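Local coordinates for protein endolysin (Clostridium phage phiCD27, PDB 3QAY) that probably cleaves the amide bond between N-acetylmuramic acid and L-alanine in the Clostridium difficile cell wall, as the zinc-dependent catalytic domain of a phage endolysin, at residues H10-S15 and N26-N31; I53-Q58 and K66-P71; G95-Y100 and L143-F148. All blocks are in the same frame, centred on the assembly; numbering follows the deposited sequence.

Interaction 1: H10-S15 and N26-N31; sequences HSILKS and NEYQYN. With ZN (zinc ion), chain E.
H10 and E27 meet at the zinc ion, one from each segment. The imidazole binds through H10 NE2, 2.0 Å from the zinc, and the carboxylate through E27 OE2, 2.1 Å from it. Ring and carboxylate planes are turned 74° apart, OE2 standing at the imidazole edge. In E27, CG lies anti to the backbone N (chi1 167°), and the extended chain beyond it carries the carboxylate to the metal, where L86 N bonds to OE2 and A21 N to OE1. This is the zinc centre of an N-acetylmuramoyl-L-alanine amidase, set where the loop after strand 3-8 passes helix 27-44; H85 and a water (water 1 O to the zinc 2.4 Å) also bind the metal. Next along the helix, the Y28 ring is pressed against the backbone of that loop. S11 C lies over one face, and H10 O approaches obliquely, 3.8 Å from Y28 CE1. On the other flank of the ring, I12 crosses the tyrosine at about a right angle and sets two carbons against one ring atom: I12 CG1 and I12 CD1 are each 3.9 Å from Y28 CE2. Beyond the ring, Y28 OH is hydrogen-bonded to E56 OE2.

Interaction 2: I53-Q58 and K66-P71; sequences ICPEKQ and KSYKIP
P55 and Y68 meet tip to tip, the proline CD seated over the centre of the tyrosine ring. P55 CD is 3.6 Å from the Y68 ring centroid and only 14° off the ring normal, a well-formed CH-pi contact; atom to atom, P55 CD comes to 3.5 Å from Y68 CZ. Being bonded to the ring nitrogen, CD carries slightly polarised hydrogens, which suits it to the pi cloud. The proline CG lies past the rim, with P55 CG 3.8 Å from Y68 CE1. In Y68 the CB is directed toward the loop, and CG follows anti to the backbone N (chi1 -179°). C54 comes at the ring more obliquely: C54 SG is 3.8 Å from Y68 CD2, a sulfur-aromatic contact 55° off the normal. That is the close-packed part. Toward the phenol oxygen the contact becomes looser and wet. Water 2, at the edge of the ring, lies 2.8 Å from Y68 OH and donates to I53 O at 3.2 Å, bridging helix and loop where no direct hydrogen bond joins them. The loop follows the outermost strand 48-52 and leads into helix 64-75, within the crossover that runs on to strand 80-87. I53 packs on V8 of strand 3-8, while K69 touches T7 of that strand and sends NZ to a salt bridge with E83 of strand 80-87 and a hydrogen bond with Y132 of helix 132-135.

Interaction 3: G95-Y100 and L143-F148; sequences GSEVLY and LIESFF
E97 and E145 face each other as an antiparallel hydrogen-bonded pair, as do L99 and L143, with V98 and I144 forming the non-hydrogen-bonded pair between them. The strand axes lie 4.7 Å apart at 171°. The ladder is tightest at the leucines, where L99 N to L143 O and L143 N to L99 O both measure 2.8 Å. Toward the other end it loosens a little: E97 N to E145 O is 3.1 Å, with an angle of 142° at the hydrogen. Beyond it, water 3 donates to both G95 O and E145 O, and the F147 CA-H points at G95 O, with F147 CA 3.4 Å from G95 O. G95 O also sits at the F148 ring edge. S96 OG donates to S146 O, though the modelled length looks too short to be trusted. On one face V98 and I144 lie side by side, meeting through their CG2 methyls at 4.1 Å, beneath helices 103-116 and 152-175. The other face carries E97, L99, L143 and E145. There L99 CB meets L143 CB, and E97 turns its carboxylate to salt bridges with K126 and R123. E145 bends at chi2 (-106°), its side chain reaching to about 5 Å from the zinc and about 3 Å from a bound phosphate, probably from the crystallisation liquor. Thus two neighbouring interior strands of the amidase's mixed alpha/beta sheet pair here, and strand 140-148, through E145, edges the metal pocket.

In the fold
The contacts follow one another along the chain without interleaving: interaction 1, then 2, then 3. Interactions 1 and 2, centres 11 Å apart, adjoin each other: helix 27-44 reaches the loop after strand 48-52, and I12 O probably accepts from K57 N, tying the loop after strand 3-8 to that same loop. Interaction 3 lies about 17 Å from interaction 1 and 21 Å from interaction 2, centre to centre, in the six-stranded sheet; the Y30 and F147 rings, edge-to-face, join it to helix 27-44. H10 and E27 bind the zinc, whereas E145 only comes near it, so interactions 1 and 3 approach the metal pocket from two sequence-distant parts of the same amidase domain.

Interaction 1: H10-S15 and N26-N31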
loop_
_atom_site.group_PDB
_atom_site.type_symbol
_atom_site.label_atom_id
_atom_site.label_comp_id
_atom_site.label_asym_id
_atom_site.label_seq_id
_atom_site.Cartn_x
_atom_site.Cartn_y
_atom_site.Cartn_z
ATOM N N HIS A 10 7.742 -4.338 -3.321
ATOM C CA HIS A 10 8.869 -5.261 -3.183
ATOM C C HIS A 10 8.611 -6.607 -3.850
ATOM O O HIS A 10 7.603 -6.780 -4.534
ATOM C CB HIS A 10 9.255 -5.391 -1.711
ATOM C CG HIS A 10 9.422 -4.066 -1.040
ATOM N ND1 HIS A 10 10.490 -3.237 -1.302
ATOM C CD2 HIS A 10 8.632 -3.400 -0.166
ATOM C CE1 HIS A 10 10.369 -2.132 -0.589
ATOM N NE2 HIS A 10 9.250 -2.205 0.109
ATOM N N SER A 11 9.549 -7.537 -3.682
ATOM C CA SER A 11 9.470 -8.858 -4.300
ATOM C C SER A 11 10.445 -9.836 -3.655
ATOM O O SER A 11 11.306 -9.454 -2.864
ATOM C CB SER A 11 9.795 -8.758 -5.793
ATOM O OG SER A 11 11.132 -8.328 -5.999
ATOM N N ILE A 12 10.303 -11.105 -4.016
ATOM C CA ILE A 12 11.283 -12.118 -3.679
ATOM C C ILE A 12 12.102 -12.407 -4.927
ATOM O O ILE A 12 11.570 -12.917 -5.919
ATOM C CB ILE A 12 10.618 -13.403 -3.174
ATOM C CG1 ILE A 12 9.920 -13.141 -1.844
ATOM C CG2 ILE A 12 11.656 -14.512 -3.012
ATOM C CD1 ILE A 12 9.246 -14.351 -1.257
ATOM N N LEU A 13 13.394 -12.081 -4.873
ATOM C CA LEU A 13 14.299 -12.298 -6.002
ATOM C C LEU A 13 14.523 -13.785 -6.278
ATOM O O LEU A 13 14.102 -14.646 -5.508
ATOM C CB LEU A 13 15.663 -11.612 -5.770
ATOM C CG LEU A 13 15.878 -10.110 -6.046
ATOM C CD1 LEU A 13 14.644 -9.415 -6.639
ATOM C CD2 LEU A 13 16.394 -9.379 -4.813
ATOM N N LYS A 14 15.200 -14.065 -7.390
ATOM C CA LYS A 14 15.567 -15.424 -7.783
ATOM C C LYS A 14 16.482 -16.093 -6.757
ATOM O O LYS A 14 16.416 -17.306 -6.555
ATOM C CB LYS A 14 16.254 -15.396 -9.148
ATOM C CG LYS A 14 16.486 -16.770 -9.755
ATOM C CD LYS A 14 17.163 -16.668 -11.109
ATOM C CE LYS A 14 17.055 -17.982 -11.868
ATOM N NZ LYS A 14 15.625 -18.366 -12.099
ATOM N N SER A 15 17.325 -15.292 -6.112
ATOM C CA SER A 15 18.190 -15.756 -5.033
ATOM C C SER A 15 17.411 -16.213 -3.803
ATOM O O SER A 15 17.951 -16.926 -2.960
ATOM C CB SER A 15 19.114 -14.627 -4.597
ATOM O OG SER A 15 18.377 -13.634 -3.906
ATOM N N ASN A 26 7.380 -9.617 8.177
ATOM C CA ASN A 26 7.952 -9.302 6.876
ATOM C C ASN A 26 6.988 -8.408 6.113
ATOM O O ASN A 26 5.796 -8.705 6.025
ATOM C CB ASN A 26 8.266 -10.569 6.078
ATOM C CG ASN A 26 9.060 -10.275 4.822
ATOM O OD1 ASN A 26 10.297 -10.163 4.851
ATOM N ND2 ASN A 26 8.360 -10.151 3.709
ATOM N N GLU A 27 7.506 -7.309 5.575
ATOM C CA GLU A 27 6.687 -6.327 4.873
ATOM C C GLU A 27 6.005 -6.940 3.653
ATOM O O GLU A 27 4.789 -6.841 3.507
ATOM C CB GLU A 27 7.542 -5.130 4.455
ATOM C CG GLU A 27 6.880 -4.206 3.460
ATOM C CD GLU A 27 7.754 -3.042 3.053
ATOM O OE1 GLU A 27 8.951 -3.008 3.418
ATOM O OE2 GLU A 27 7.233 -2.159 2.346
ATOM N N TYR A 28 6.792 -7.569 2.784
ATOM C CA TYR A 28 6.256 -8.160 1.555
ATOM C C TYR A 28 5.149 -9.170 1.841
ATOM O O TYR A 28 4.076 -9.103 1.235
ATOM C CB TYR A 28 7.371 -8.814 0.739
ATOM C CG TYR A 28 6.886 -9.627 -0.439
ATOM C CD1 TYR A 28 6.557 -9.017 -1.647
ATOM C CD2 TYR A 28 6.768 -11.010 -0.350
ATOM C CE1 TYR A 28 6.122 -9.768 -2.738
ATOM C CE2 TYR A 28 6.327 -11.764 -1.427
ATOM C CZ TYR A 28 6.008 -11.142 -2.616
ATOM O OH TYR A 28 5.574 -11.897 -3.685
ATOM N N GLN A 29 5.411 -10.089 2.771
ATOM C CA GLN A 29 4.455 -11.139 3.120
ATOM C C GLN A 29 3.164 -10.547 3.693
ATOM O O GLN A 29 2.078 -10.962 3.294
ATOM C CB GLN A 29 5.054 -12.147 4.114
ATOM C CG GLN A 29 6.244 -12.970 3.577
ATOM C CD GLN A 29 5.880 -13.902 2.417
ATOM O OE1 GLN A 29 4.726 -14.319 2.266
ATOM N NE2 GLN A 29 6.869 -14.223 1.588
ATOM N N TYR A 30 3.275 -9.584 4.615
ATOM C CA TYR A 30 2.072 -8.939 5.173
ATOM C C TYR A 30 1.214 -8.343 4.060
ATOM O O TYR A 30 0.016 -8.616 3.970
ATOM C CB TYR A 30 2.408 -7.844 6.198
ATOM C CG TYR A 30 1.149 -7.238 6.794
ATOM C CD1 TYR A 30 0.493 -7.861 7.844
ATOM C CD2 TYR A 30 0.588 -6.077 6.268
ATOM C CE1 TYR A 30 -0.669 -7.335 8.382
ATOM C CE2 TYR A 30 -0.582 -5.540 6.795
ATOM C CZ TYR A 30 -1.203 -6.174 7.851
ATOM O OH TYR A 30 -2.360 -5.658 8.381
ATOM N N ASN A 31 1.840 -7.545 3.202
ATOM C CA ASN A 31 1.118 -6.858 2.133
ATOM C C ASN A 31 0.611 -7.793 1.030
ATOM O O ASN A 31 -0.421 -7.527 0.420
ATOM C CB ASN A 31 1.972 -5.715 1.564
ATOM C CG ASN A 31 2.113 -4.547 2.543
ATOM O OD1 ASN A 31 3.206 -4.005 2.734
ATOM N ND2 ASN A 31 1.013 -4.165 3.169
HETATM ZN ZN ZN E . 8.371 -0.806 1.243
HETATM O O HOH W 1 9.891 0.628 0.008
#

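Interaction 2: I53-Q58 and K66-P71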
loop_
_atom_site.group_PDB
_atom_site.type_symbol
_atom_site.label_atom_id
_atom_site.label_comp_id
_atom_site.label_asym_id
_atom_site.label_seq_id
_atom_site.Cartn_x
_atom_site.Cartn_y
_atom_site.Cartn_z
ATOM N N ILE A 53 1.016 -8.294 -8.034
ATOM C CA ILE A 53 2.106 -8.730 -7.175
ATOM C C ILE A 53 3.193 -9.296 -8.075
ATOM O O ILE A 53 2.903 -10.047 -9.012
ATOM C CB ILE A 53 1.644 -9.804 -6.169
ATOM C CG1 ILE A 53 0.366 -9.348 -5.456
ATOM C CG2 ILE A 53 2.747 -10.089 -5.153
ATOM C CD1 ILE A 53 -0.126 -10.282 -4.350
ATOM N N CYS A 54 4.436 -8.914 -7.812
ATOM C CA CYS A 54 5.553 -9.395 -8.608
ATOM C C CYS A 54 5.683 -10.913 -8.514
ATOM O O CYS A 54 5.460 -11.487 -7.449
ATOM C CB CYS A 54 6.860 -8.744 -8.161
ATOM S SG CYS A 54 6.989 -7.023 -8.637
ATOM N N PRO A 55 6.034 -11.568 -9.631
ATOM C CA PRO A 55 6.363 -12.979 -9.546
ATOM C C PRO A 55 7.480 -13.180 -8.538
ATOM O O PRO A 55 8.341 -12.307 -8.393
ATOM C CB PRO A 55 6.851 -13.328 -10.959
ATOM C CG PRO A 55 6.426 -12.211 -11.828
ATOM C CD PRO A 55 6.278 -11.012 -10.975
ATOM N N GLU A 56 7.448 -14.313 -7.841
ATOM C CA GLU A 56 8.487 -14.665 -6.882
ATOM C C GLU A 56 9.563 -15.553 -7.514
ATOM O O GLU A 56 9.268 -16.410 -8.357
ATOM C CB GLU A 56 7.870 -15.354 -5.666
ATOM C CG GLU A 56 6.954 -14.440 -4.861
ATOM C CD GLU A 56 6.221 -15.148 -3.739
ATOM O OE1 GLU A 56 6.456 -16.354 -3.535
ATOM O OE2 GLU A 56 5.405 -14.493 -3.053
ATOM N N LYS A 57 10.809 -15.326 -7.095
ATOM C CA LYS A 57 11.973 -16.094 -7.547
ATOM C C LYS A 57 12.199 -16.047 -9.070
ATOM O O LYS A 57 12.723 -16.989 -9.666
ATOM C CB LYS A 57 11.906 -17.525 -7.003
ATOM C CG LYS A 57 11.765 -17.549 -5.475
ATOM C CD LYS A 57 12.196 -18.866 -4.842
ATOM C CE LYS A 57 12.172 -18.757 -3.313
ATOM N NZ LYS A 57 12.367 -20.073 -2.633
ATOM N N GLN A 58 11.823 -14.921 -9.674
ATOM C CA GLN A 58 12.003 -14.686 -11.104
ATOM C C GLN A 58 13.089 -13.640 -11.341
ATOM O O GLN A 58 13.979 -13.846 -12.166
ATOM C CB GLN A 58 10.680 -14.227 -11.730
ATOM C CG GLN A 58 10.698 -14.128 -13.256
ATOM C CD GLN A 58 9.385 -13.608 -13.834
ATOM O OE1 GLN A 58 8.333 -14.228 -13.678
ATOM N NE2 GLN A 58 9.451 -12.475 -14.521
ATOM N N LYS A 66 10.090 -2.324 -11.076
ATOM C CA LYS A 66 9.600 -1.215 -11.895
ATOM C C LYS A 66 9.160 -1.695 -13.279
ATOM O O LYS A 66 8.037 -1.425 -13.706
ATOM C CB LYS A 66 10.691 -0.144 -12.033
ATOM C CG LYS A 66 10.299 1.064 -12.880
ATOM C CD LYS A 66 11.369 2.147 -12.839
ATOM C CE LYS A 66 10.945 3.361 -13.644
ATOM N NZ LYS A 66 11.916 4.480 -13.545
ATOM N N SER A 67 10.047 -2.417 -13.962
ATOM C CA SER A 67 9.789 -2.921 -15.313
ATOM C C SER A 67 8.566 -3.825 -15.379
ATOM O O SER A 67 7.876 -3.862 -16.394
ATOM C CB SER A 67 11.003 -3.696 -15.834
ATOM O OG SER A 67 12.206 -3.016 -15.545
ATOM N N TYR A 68 8.306 -4.562 -14.300
ATOM C CA TYR A 68 7.126 -5.417 -14.226
ATOM C C TYR A 68 5.857 -4.607 -13.952
ATOM O O TYR A 68 4.857 -4.769 -14.647
ATOM C CB TYR A 68 7.301 -6.487 -13.144
ATOM C CG TYR A 68 6.122 -7.427 -13.024
ATOM C CD1 TYR A 68 5.941 -8.470 -13.928
ATOM C CD2 TYR A 68 5.181 -7.267 -12.010
ATOM C CE1 TYR A 68 4.858 -9.330 -13.820
ATOM C CE2 TYR A 68 4.096 -8.120 -11.897
ATOM C CZ TYR A 68 3.934 -9.140 -12.806
ATOM O OH TYR A 68 2.861 -9.985 -12.683
ATOM N N LYS A 69 5.902 -3.745 -12.939
ATOM C CA LYS A 69 4.699 -3.049 -12.466
ATOM C C LYS A 69 4.193 -1.967 -13.425
ATOM O O LYS A 69 3.017 -1.956 -13.774
ATOM C CB LYS A 69 4.924 -2.463 -11.068
ATOM C CG LYS A 69 4.942 -3.518 -9.964
ATOM C CD LYS A 69 5.087 -2.912 -8.579
ATOM C CE LYS A 69 6.418 -2.182 -8.419
ATOM N NZ LYS A 69 6.675 -1.750 -7.031
ATOM N N ILE A 70 5.083 -1.080 -13.860
ATOM C CA ILE A 70 4.692 0.122 -14.623
ATOM C C ILE A 70 3.861 -0.114 -15.908
ATOM O O ILE A 70 2.846 0.559 -16.107
ATOM C CB ILE A 70 5.928 1.018 -14.923
ATOM C CG1 ILE A 70 6.403 1.708 -13.637
ATOM C CG2 ILE A 70 5.616 2.074 -15.999
ATOM C CD1 ILE A 70 5.335 2.557 -12.950
ATOM N N PRO A 71 4.282 -1.048 -16.781
ATOM C CA PRO A 71 3.467 -1.334 -17.973
ATOM C C PRO A 71 2.062 -1.868 -17.639
ATOM O O PRO A 71 1.088 -1.529 -18.319
ATOM C CB PRO A 71 4.289 -2.402 -18.718
ATOM C CG PRO A 71 5.691 -2.246 -18.201
ATOM C CD PRO A 71 5.540 -1.818 -16.775
HETATM O O HOH W 2 0.617 -9.540 -11.146
#

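Interaction 3: G95-Y100 and L143-F148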
loop_
_atom_site.group_PDB
_atom_site.type_symbol
_atom_site.label_atom_id
_atom_site.label_comp_id
_atom_site.label_asym_id
_atom_site.label_seq_id
_atom_site.Cartn_x
_atom_site.Cartn_y
_atom_site.Cartn_z
ATOM N N GLY A 95 3.573 4.333 13.351
ATOM C CA GLY A 95 2.439 5.043 12.777
ATOM C C GLY A 95 2.266 4.868 11.283
ATOM O O GLY A 95 3.015 4.131 10.630
ATOM N N SER A 96 1.269 5.576 10.757
ATOM C CA SER A 96 0.862 5.466 9.371
ATOM C C SER A 96 1.238 6.725 8.612
ATOM O O SER A 96 1.314 7.810 9.183
ATOM C CB SER A 96 -0.645 5.256 9.282
ATOM O OG SER A 96 -1.034 4.146 10.054
ATOM N N GLU A 97 1.418 6.562 7.311
ATOM C CA GLU A 97 1.948 7.593 6.451
ATOM C C GLU A 97 1.558 7.243 5.014
ATOM O O GLU A 97 1.598 6.076 4.640
ATOM C CB GLU A 97 3.451 7.564 6.654
ATOM C CG GLU A 97 4.292 8.386 5.778
ATOM C CD GLU A 97 5.719 8.347 6.265
ATOM O OE1 GLU A 97 6.577 7.747 5.586
ATOM O OE2 GLU A 97 5.960 8.875 7.366
ATOM N N VAL A 98 1.153 8.236 4.223
ATOM C CA VAL A 98 0.784 7.994 2.826
ATOM C C VAL A 98 1.527 8.971 1.904
ATOM O O VAL A 98 1.453 10.191 2.089
ATOM C CB VAL A 98 -0.750 8.101 2.610
ATOM C CG1 VAL A 98 -1.107 7.937 1.135
ATOM C CG2 VAL A 98 -1.495 7.072 3.472
ATOM N N LEU A 99 2.241 8.425 0.919
ATOM C CA LEU A 99 3.009 9.242 -0.024
ATOM C C LEU A 99 2.195 9.484 -1.287
ATOM O O LEU A 99 1.500 8.584 -1.770
ATOM C CB LEU A 99 4.349 8.574 -0.355
ATOM C CG LEU A 99 5.144 8.079 0.860
ATOM C CD1 LEU A 99 6.522 7.548 0.448
ATOM C CD2 LEU A 99 5.289 9.182 1.898
ATOM N N TYR A 100 2.260 10.708 -1.804
ATOM C CA TYR A 100 1.455 11.103 -2.955
ATOM C C TYR A 100 2.263 11.996 -3.900
ATOM O O TYR A 100 3.362 12.460 -3.556
ATOM C CB TYR A 100 0.180 11.817 -2.498
ATOM C CG TYR A 100 0.452 13.165 -1.879
ATOM C CD1 TYR A 100 0.493 14.313 -2.659
ATOM C CD2 TYR A 100 0.685 13.292 -0.512
ATOM C CE1 TYR A 100 0.754 15.553 -2.098
ATOM C CE2 TYR A 100 0.940 14.533 0.060
ATOM C CZ TYR A 100 0.970 15.659 -0.743
ATOM O OH TYR A 100 1.233 16.888 -0.191
ATOM N N LEU A 143 1.087 5.826 -2.228
ATOM C CA LEU A 143 1.858 4.753 -1.647
ATOM C C LEU A 143 1.528 4.744 -0.171
ATOM O O LEU A 143 1.793 5.720 0.533
ATOM C CB LEU A 143 3.342 4.988 -1.888
ATOM C CG LEU A 143 4.320 3.891 -1.473
ATOM C CD1 LEU A 143 5.679 4.143 -2.101
ATOM C CD2 LEU A 143 4.449 3.788 0.043
ATOM N N ILE A 144 0.930 3.654 0.296
ATOM C CA ILE A 144 0.518 3.559 1.692
ATOM C C ILE A 144 1.558 2.800 2.513
ATOM O O ILE A 144 1.902 1.645 2.206
ATOM C CB ILE A 144 -0.863 2.886 1.851
ATOM C CG1 ILE A 144 -1.902 3.574 0.963
ATOM C CG2 ILE A 144 -1.309 2.940 3.315
ATOM C CD1 ILE A 144 -3.274 2.905 0.986
ATOM N N GLU A 145 2.073 3.480 3.540
ATOM C CA GLU A 145 2.901 2.861 4.560
ATOM C C GLU A 145 2.005 2.688 5.791
ATOM O O GLU A 145 1.932 3.578 6.645
ATOM C CB GLU A 145 4.107 3.754 4.878
ATOM C CG GLU A 145 4.982 4.080 3.658
ATOM C CD GLU A 145 6.304 3.326 3.628
ATOM O OE1 GLU A 145 6.663 2.678 4.631
ATOM O OE2 GLU A 145 7.000 3.402 2.598
ATOM N N SER A 146 1.330 1.541 5.863
ATOM C CA SER A 146 0.235 1.316 6.827
ATOM C C SER A 146 0.661 1.413 8.287
ATOM O O SER A 146 -0.055 1.995 9.110
ATOM C CB SER A 146 -0.414 -0.054 6.590
ATOM O OG SER A 146 -1.120 -0.094 5.361
ATOM N N PHE A 147 1.802 0.807 8.600
ATOM C CA PHE A 147 2.396 0.833 9.937
ATOM C C PHE A 147 3.843 0.334 9.842
ATOM O O PHE A 147 4.279 -0.066 8.759
ATOM C CB PHE A 147 1.588 -0.020 10.929
ATOM C CG PHE A 147 1.458 -1.472 10.534
ATOM C CD1 PHE A 147 2.442 -2.395 10.879
ATOM C CD2 PHE A 147 0.353 -1.916 9.823
ATOM C CE1 PHE A 147 2.328 -3.728 10.509
ATOM C CE2 PHE A 147 0.229 -3.244 9.456
ATOM C CZ PHE A 147 1.216 -4.150 9.796
ATOM N N PHE A 148 4.578 0.361 10.956
ATOM C CA PHE A 148 5.985 -0.065 10.962
ATOM C C PHE A 148 6.128 -1.570 11.184
ATOM O O PHE A 148 5.655 -2.115 12.179
ATOM C CB PHE A 148 6.792 0.714 12.009
ATOM C CG PHE A 148 7.196 2.095 11.559
ATOM C CD1 PHE A 148 8.533 2.415 11.351
ATOM C CD2 PHE A 148 6.236 3.067 11.319
ATOM C CE1 PHE A 148 8.907 3.690 10.933
ATOM C CE2 PHE A 148 6.602 4.345 10.891
ATOM C CZ PHE A 148 7.940 4.654 10.701
HETATM O O HOH W 3 4.306 4.339 8.207
#